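Local structure of teicoplanin pseudoaglycone deacetylase ORF2 (Actinoplanes teichomyceticus, 3DFM) at residues G46-P51 with R94-I99; R107-H112 with N122-D127. The protein probably acts as a zinc-dependent deacetylase of the PIG-L family, hydrolysing an N-acetyl amide of teicoplanin pseudoaglycone. All coordinates share one frame; numbering follows the deposited sequence.

Contact 1: residues G46-P51 with R94-I99; sequences GAAQPP and RFLDSI. With ZN (zinc ion), chain C; SO4 (sulfate ion), chain H.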
loop_
_atom_site.group_PDB
_atom_site.type_symbol
_atom_site.label_atom_id
_atom_site.label_comp_id
_atom_site.label_asym_id
_atom_site.label_seq_id
_atom_site.Cartn_x
_atom_site.Cartn_y
_atom_site.Cartn_z
ATOM N N GLY A 46 -7.421 6.769 7.852
ATOM C CA GLY A 46 -8.375 7.309 8.826
ATOM C C GLY A 46 -7.841 8.534 9.532
ATOM O O GLY A 46 -6.659 8.583 9.887
ATOM N N ALA A 47 -8.703 9.533 9.727
ATOM C CA ALA A 47 -8.292 10.787 10.356
ATOM C C ALA A 47 -8.029 10.555 11.850
ATOM O O ALA A 47 -8.930 10.207 12.600
ATOM C CB ALA A 47 -9.351 11.851 10.152
ATOM N N ALA A 48 -6.785 10.723 12.273
ATOM C CA ALA A 48 -6.441 10.453 13.664
ATOM C C ALA A 48 -6.541 11.718 14.497
ATOM O O ALA A 48 -6.154 12.801 14.052
ATOM C CB ALA A 48 -5.059 9.874 13.756
ATOM N N GLN A 49 -7.049 11.573 15.716
ATOM C CA GLN A 49 -7.144 12.706 16.625
ATOM C C GLN A 49 -6.091 12.653 17.727
ATOM O O GLN A 49 -5.779 11.567 18.229
ATOM C CB GLN A 49 -8.528 12.758 17.269
ATOM C CG GLN A 49 -9.676 12.812 16.282
ATOM C CD GLN A 49 -10.807 13.675 16.781
ATOM O OE1 GLN A 49 -11.277 13.504 17.904
ATOM N NE2 GLN A 49 -11.237 14.626 15.958
ATOM N N PRO A 50 -5.556 13.826 18.122
ATOM C CA PRO A 50 -4.854 13.880 19.403
ATOM C C PRO A 50 -5.809 13.471 20.542
ATOM O O PRO A 50 -7.027 13.615 20.403
ATOM C CB PRO A 50 -4.457 15.357 19.528
ATOM C CG PRO A 50 -4.468 15.890 18.137
ATOM C CD PRO A 50 -5.572 15.137 17.445
ATOM N N PRO A 51 -5.270 12.958 21.661
ATOM C CA PRO A 51 -3.838 12.813 21.933
ATOM C C PRO A 51 -3.216 11.705 21.097
ATOM O O PRO A 51 -3.809 10.640 20.950
ATOM C CB PRO A 51 -3.795 12.447 23.417
ATOM C CG PRO A 51 -5.119 11.787 23.684
ATOM C CD PRO A 51 -6.108 12.445 22.762
ATOM N N ARG A 94 -11.379 4.978 6.171
ATOM C CA ARG A 94 -11.603 5.351 7.567
ATOM C C ARG A 94 -10.663 4.689 8.598
ATOM O O ARG A 94 -10.713 5.048 9.775
ATOM C CB ARG A 94 -13.040 4.994 7.948
ATOM C CG ARG A 94 -13.254 3.483 8.073
ATOM C CD ARG A 94 -14.659 3.185 8.490
ATOM N NE ARG A 94 -15.041 1.788 8.295
ATOM C CZ ARG A 94 -15.073 0.859 9.248
ATOM N NH1 ARG A 94 -14.686 1.134 10.495
ATOM N NH2 ARG A 94 -15.464 -0.365 8.934
ATOM N N PHE A 95 -9.868 3.703 8.182
ATOM C CA PHE A 95 -9.135 2.851 9.135
ATOM C C PHE A 95 -7.902 3.550 9.653
ATOM O O PHE A 95 -7.194 4.194 8.890
ATOM C CB PHE A 95 -8.813 1.482 8.518
ATOM C CG PHE A 95 -10.041 0.732 8.119
ATOM C CD1 PHE A 95 -10.752 -0.003 9.067
ATOM C CD2 PHE A 95 -10.539 0.822 6.813
ATOM C CE1 PHE A 95 -11.932 -0.668 8.716
ATOM C CE2 PHE A 95 -11.711 0.168 6.455
ATOM C CZ PHE A 95 -12.407 -0.577 7.411
ATOM N N LEU A 96 -7.677 3.452 10.961
ATOM C CA LEU A 96 -6.572 4.156 11.608
ATOM C C LEU A 96 -5.277 3.386 11.426
ATOM O O LEU A 96 -5.206 2.189 11.708
ATOM C CB LEU A 96 -6.859 4.381 13.098
ATOM C CG LEU A 96 -8.014 5.294 13.519
ATOM C CD1 LEU A 96 -8.230 5.242 15.034
ATOM C CD2 LEU A 96 -7.775 6.717 13.046
ATOM N N ASP A 97 -4.245 4.072 10.951
ATOM C CA ASP A 97 -2.949 3.427 10.794
ATOM C C ASP A 97 -2.449 2.866 12.133
ATOM O O ASP A 97 -2.877 3.326 13.190
ATOM C CB ASP A 97 -1.931 4.400 10.213
ATOM C CG ASP A 97 -0.724 3.690 9.656
ATOM O OD1 ASP A 97 -0.816 2.462 9.441
ATOM O OD2 ASP A 97 0.313 4.339 9.455
ATOM N N SER A 98 -1.549 1.885 12.069
ATOM C CA SER A 98 -1.032 1.181 13.252
ATOM C C SER A 98 -0.648 2.088 14.451
ATOM O O SER A 98 -0.934 1.738 15.604
ATOM C CB SER A 98 0.154 0.293 12.863
ATOM O OG SER A 98 1.272 1.112 12.556
ATOM N N ILE A 99 -0.029 3.236 14.185
ATOM C CA ILE A 99 0.455 4.137 15.263
ATOM C C ILE A 99 -0.659 4.899 15.978
ATOM O O ILE A 99 -0.416 5.598 16.970
ATOM C CB ILE A 99 1.508 5.189 14.768
ATOM C CG1 ILE A 99 1.076 5.828 13.443
ATOM C CG2 ILE A 99 2.909 4.582 14.649
ATOM C CD1 ILE A 99 1.793 7.150 13.138
HETATM ZN ZN ZN C . 0.347 1.108 8.849
HETATM S S SO4 H . 3.225 2.380 9.618
HETATM O O1 SO4 H . 3.275 3.398 10.655
HETATM O O2 SO4 H . 2.129 1.511 9.902
HETATM O O3 SO4 H . 3.174 3.130 8.373
HETATM O O4 SO4 H . 4.423 1.578 9.668
HETATM O O HOH W 1 -4.549 6.746 9.841
#
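Gly46 meets Phe95 where two loops leave neighbouring parallel strands, 37-42 and 89-92, at one edge of the central sheet of this PIG-L (GlcNAc-PI de-N-acetylase) fold. Gly46 N donates to Phe95 O at 2.8 Å with an N-H...O angle of 148°, coming from above the carbonyl plane rather than within it. Next to this bond the backbones are in direct contact: Gly46 CA is 3.4 Å from Arg94 O in a CA-H...O contact, and a CB on Gly46 would collide with the carbonyls of Arg94 and Phe95. Leu96 supplies the side-chain part. With CG beside its backbone N (chi1 -65°), it brings CD2 within 3.7 Å of Ala47 O and 4.2 Å of Ala48 CB, so a single methyl lies alongside the 46-48 backbone. Water 1 adds a second polar link, donating to Gly46 O and accepting from Asp97 N.

Further out, two different neighbourhoods position the 94-99 loop. Phe95 turns from Gly46 to helix 126-147, its CE1 over one face of the Arg94 guanidinium; that group forms salt bridges with Glu135 and Asp139 of the helix. Beyond Leu96 the chain reaches a zinc site completed by His16 and Asp163. Asp97 carries CG anti to its backbone N (chi1 -163°), which swings the carboxylate away from 46-51 and lets OD1 bind zinc at 1.9 Å. Ser98 N also reaches back weakly to that same OD1. A sulfate, probably from the crystallisation liquor, fills another position on the metal: its O2 binds zinc at 2.1 Å and accepts a hydrogen bond from Ser98 OG at 2.8 Å.

Contact 2: residues R107-H112 with N122-D127; sequences RWLTAH and NDHSPD. With ZN (zinc ion), chain F.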
loop_
_atom_site.group_PDB
_atom_site.type_symbol
_atom_site.label_atom_id
_atom_site.label_comp_id
_atom_site.label_asym_id
_atom_site.label_seq_id
_atom_site.Cartn_x
_atom_site.Cartn_y
_atom_site.Cartn_z
ATOM N N ARG A 107 -4.409 -0.115 25.780
ATOM C CA ARG A 107 -3.037 0.186 25.390
ATOM C C ARG A 107 -2.940 0.610 23.924
ATOM O O ARG A 107 -3.762 0.213 23.105
ATOM C CB ARG A 107 -2.130 -1.025 25.623
ATOM C CG ARG A 107 -1.806 -1.294 27.094
ATOM C CD ARG A 107 -0.953 -2.543 27.245
ATOM N NE ARG A 107 -1.564 -3.716 26.620
ATOM C CZ ARG A 107 -0.873 -4.744 26.140
ATOM N NH1 ARG A 107 0.455 -4.746 26.207
ATOM N NH2 ARG A 107 -1.505 -5.766 25.577
ATOM N N TRP A 108 -1.921 1.407 23.609
ATOM C CA TRP A 108 -1.563 1.661 22.221
ATOM C C TRP A 108 -1.150 0.344 21.591
ATOM O O TRP A 108 -0.530 -0.493 22.247
ATOM C CB TRP A 108 -0.414 2.669 22.122
ATOM C CG TRP A 108 -0.777 4.058 22.564
ATOM C CD1 TRP A 108 -0.263 4.741 23.634
ATOM C CD2 TRP A 108 -1.740 4.926 21.962
ATOM N NE1 TRP A 108 -0.844 5.981 23.728
ATOM C CE2 TRP A 108 -1.753 6.121 22.713
ATOM C CE3 TRP A 108 -2.586 4.816 20.848
ATOM C CZ2 TRP A 108 -2.578 7.195 22.391
ATOM C CZ3 TRP A 108 -3.417 5.884 20.534
ATOM C CH2 TRP A 108 -3.405 7.056 21.298
ATOM N N LEU A 109 -1.505 0.145 20.329
ATOM C CA LEU A 109 -0.989 -1.000 19.585
ATOM C C LEU A 109 0.547 -0.922 19.469
ATOM O O LEU A 109 1.251 -1.926 19.671
ATOM C CB LEU A 109 -1.645 -1.097 18.196
ATOM C CG LEU A 109 -0.984 -2.039 17.181
ATOM C CD1 LEU A 109 -1.009 -3.479 17.666
ATOM C CD2 LEU A 109 -1.639 -1.946 15.833
ATOM N N THR A 110 1.060 0.264 19.155
ATOM C CA THR A 110 2.498 0.436 18.951
ATOM C C THR A 110 3.132 1.291 20.045
ATOM O O THR A 110 2.660 2.381 20.341
ATOM C CB THR A 110 2.799 1.086 17.603
ATOM O OG1 THR A 110 2.215 2.390 17.587
ATOM C CG2 THR A 110 2.228 0.267 16.461
ATOM N N ALA A 111 4.216 0.784 20.624
ATOM C CA ALA A 111 4.948 1.484 21.681
ATOM C C ALA A 111 6.384 1.710 21.237
ATOM O O ALA A 111 6.891 0.994 20.383
ATOM C CB ALA A 111 4.924 0.668 22.948
ATOM N N HIS A 112 7.059 2.696 21.808
ATOM C CA HIS A 112 8.484 2.793 21.500
ATOM C C HIS A 112 9.390 2.153 22.535
ATOM O O HIS A 112 9.107 2.175 23.732
ATOM C CB HIS A 112 8.948 4.207 21.144
ATOM C CG HIS A 112 10.232 4.221 20.367
ATOM N ND1 HIS A 112 10.636 3.162 19.579
ATOM C CD2 HIS A 112 11.202 5.161 20.259
ATOM C CE1 HIS A 112 11.795 3.448 19.018
ATOM N NE2 HIS A 112 12.164 4.655 19.417
ATOM N N ASN A 122 2.639 -4.351 20.106
ATOM C CA ASN A 122 2.161 -5.144 21.227
ATOM C C ASN A 122 1.362 -6.337 20.724
ATOM O O ASN A 122 0.590 -6.211 19.760
ATOM C CB ASN A 122 1.298 -4.291 22.153
ATOM C CG ASN A 122 2.114 -3.330 22.998
ATOM O OD1 ASN A 122 1.827 -2.129 23.051
ATOM N ND2 ASN A 122 3.137 -3.849 23.661
ATOM N N ASP A 123 1.551 -7.484 21.378
ATOM C CA ASP A 123 0.773 -8.691 21.087
ATOM C C ASP A 123 -0.720 -8.422 21.298
ATOM O O ASP A 123 -1.105 -7.683 22.210
ATOM C CB ASP A 123 1.224 -9.847 21.982
ATOM C CG ASP A 123 2.647 -10.315 21.669
ATOM O OD1 ASP A 123 2.900 -10.722 20.519
ATOM O OD2 ASP A 123 3.510 -10.291 22.577
ATOM N N HIS A 124 -1.556 -9.016 20.456
ATOM C CA HIS A 124 -3.006 -8.797 20.542
ATOM C C HIS A 124 -3.758 -10.020 20.017
ATOM O O HIS A 124 -3.166 -10.881 19.366
ATOM C CB HIS A 124 -3.404 -7.519 19.786
ATOM C CG HIS A 124 -2.780 -7.407 18.431
ATOM N ND1 HIS A 124 -1.493 -6.956 18.239
ATOM C CD2 HIS A 124 -3.263 -7.701 17.201
ATOM C CE1 HIS A 124 -1.206 -6.977 16.950
ATOM N NE2 HIS A 124 -2.264 -7.424 16.298
ATOM N N SER A 125 -5.053 -10.102 20.309
ATOM C CA SER A 125 -5.809 -11.318 20.047
ATOM C C SER A 125 -6.035 -11.573 18.558
ATOM O O SER A 125 -6.158 -10.616 17.783
ATOM C CB SER A 125 -7.150 -11.285 20.770
ATOM O OG SER A 125 -7.969 -10.271 20.231
ATOM N N PRO A 126 -6.084 -12.869 18.166
ATOM C CA PRO A 126 -6.457 -13.294 16.809
ATOM C C PRO A 126 -7.840 -12.766 16.456
ATOM O O PRO A 126 -8.096 -12.430 15.293
ATOM C CB PRO A 126 -6.485 -14.831 16.907
ATOM C CG PRO A 126 -5.569 -15.154 18.076
ATOM C CD PRO A 126 -5.767 -14.021 19.041
ATOM N N ASP A 127 -8.709 -12.690 17.462
ATOM C CA ASP A 127 -10.027 -12.079 17.340
ATOM C C ASP A 127 -9.917 -10.626 16.878
ATOM O O ASP A 127 -10.684 -10.192 16.028
ATOM C CB ASP A 127 -10.773 -12.102 18.682
ATOM C CG ASP A 127 -11.547 -13.387 18.911
ATOM O OD1 ASP A 127 -11.252 -14.413 18.256
ATOM O OD2 ASP A 127 -12.453 -13.374 19.777
HETATM ZN ZN ZN F . -2.282 -8.069 14.147
HETATM O O HOH W 2 -3.734 -6.335 14.735
HETATM O O HOH W 3 -1.964 -6.082 13.419
#
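Asn122 and Leu109 are joined backbone to backbone: Asn122 N donates to Leu109 O at 2.8 Å, almost straight at 172°. Ala111 pairs with Ala120, so this bond continues the pairing of the short antiparallel strands 110-111 and 120-121 past their ends. A second bond lies within 122-127. His124 ND1 donates to Asn122 O at 2.7 Å, in the carbonyl plane and in the imidazole plane, which fixes the ring's rotation and directs NE2 to a zinc ion at 2.2 Å. Waters 2 and 3 and Asp129 also bind this metal.

Side-chain packing is modest. Leu109 CD1 lies obliquely to the His124 ring, nearest ND1 and CE1, with CE1 3.6 Å away. The Asn122 side chain lies between Leu109 O and the Arg107 guanidinium, with CG 3.9 Å from NH1 and the two planes 36° apart. A bend at chi3 (-55°) in Arg107 goes with NH1 lying near the Asn122 amide, while NE forms a salt bridge with Asp105. With an alanine here in place of Asn122, the amide would be gone, which would probably open a gap beside Leu109 O and cost the guanidinium a packing partner, though Asp105 would still hold NE.

The contact is on the surface. Trp108 and Thr110 touch the loop and helix at 53-62, whereas Ser125 N-caps helix 126-147, whose first turn brings Asp129 to the zinc beside His124.

How the contacts relate
Contact 1 is partly buried and joins loops that follow two strands at one edge of the main sheet; contact 2 is a surface contact farther from the centre of the chain, about a two-stranded hairpin. They follow one another in sequence and abut: Ile99 CA lies 3.4 Å from Thr110 OG1, and Pro51 O is 3.6 Å from Trp108 CH2. Helix 126-147 serves both, covering Phe95 in the first and starting from 122-127 in the second. Each has a zinc-binding residue in its later segment, but contact 1 offers a carboxylate to a site shared with His16, just after strand 9-14, and Asp163, at the start of helix 162-177, while contact 2 offers an imidazole to a metal that also binds water.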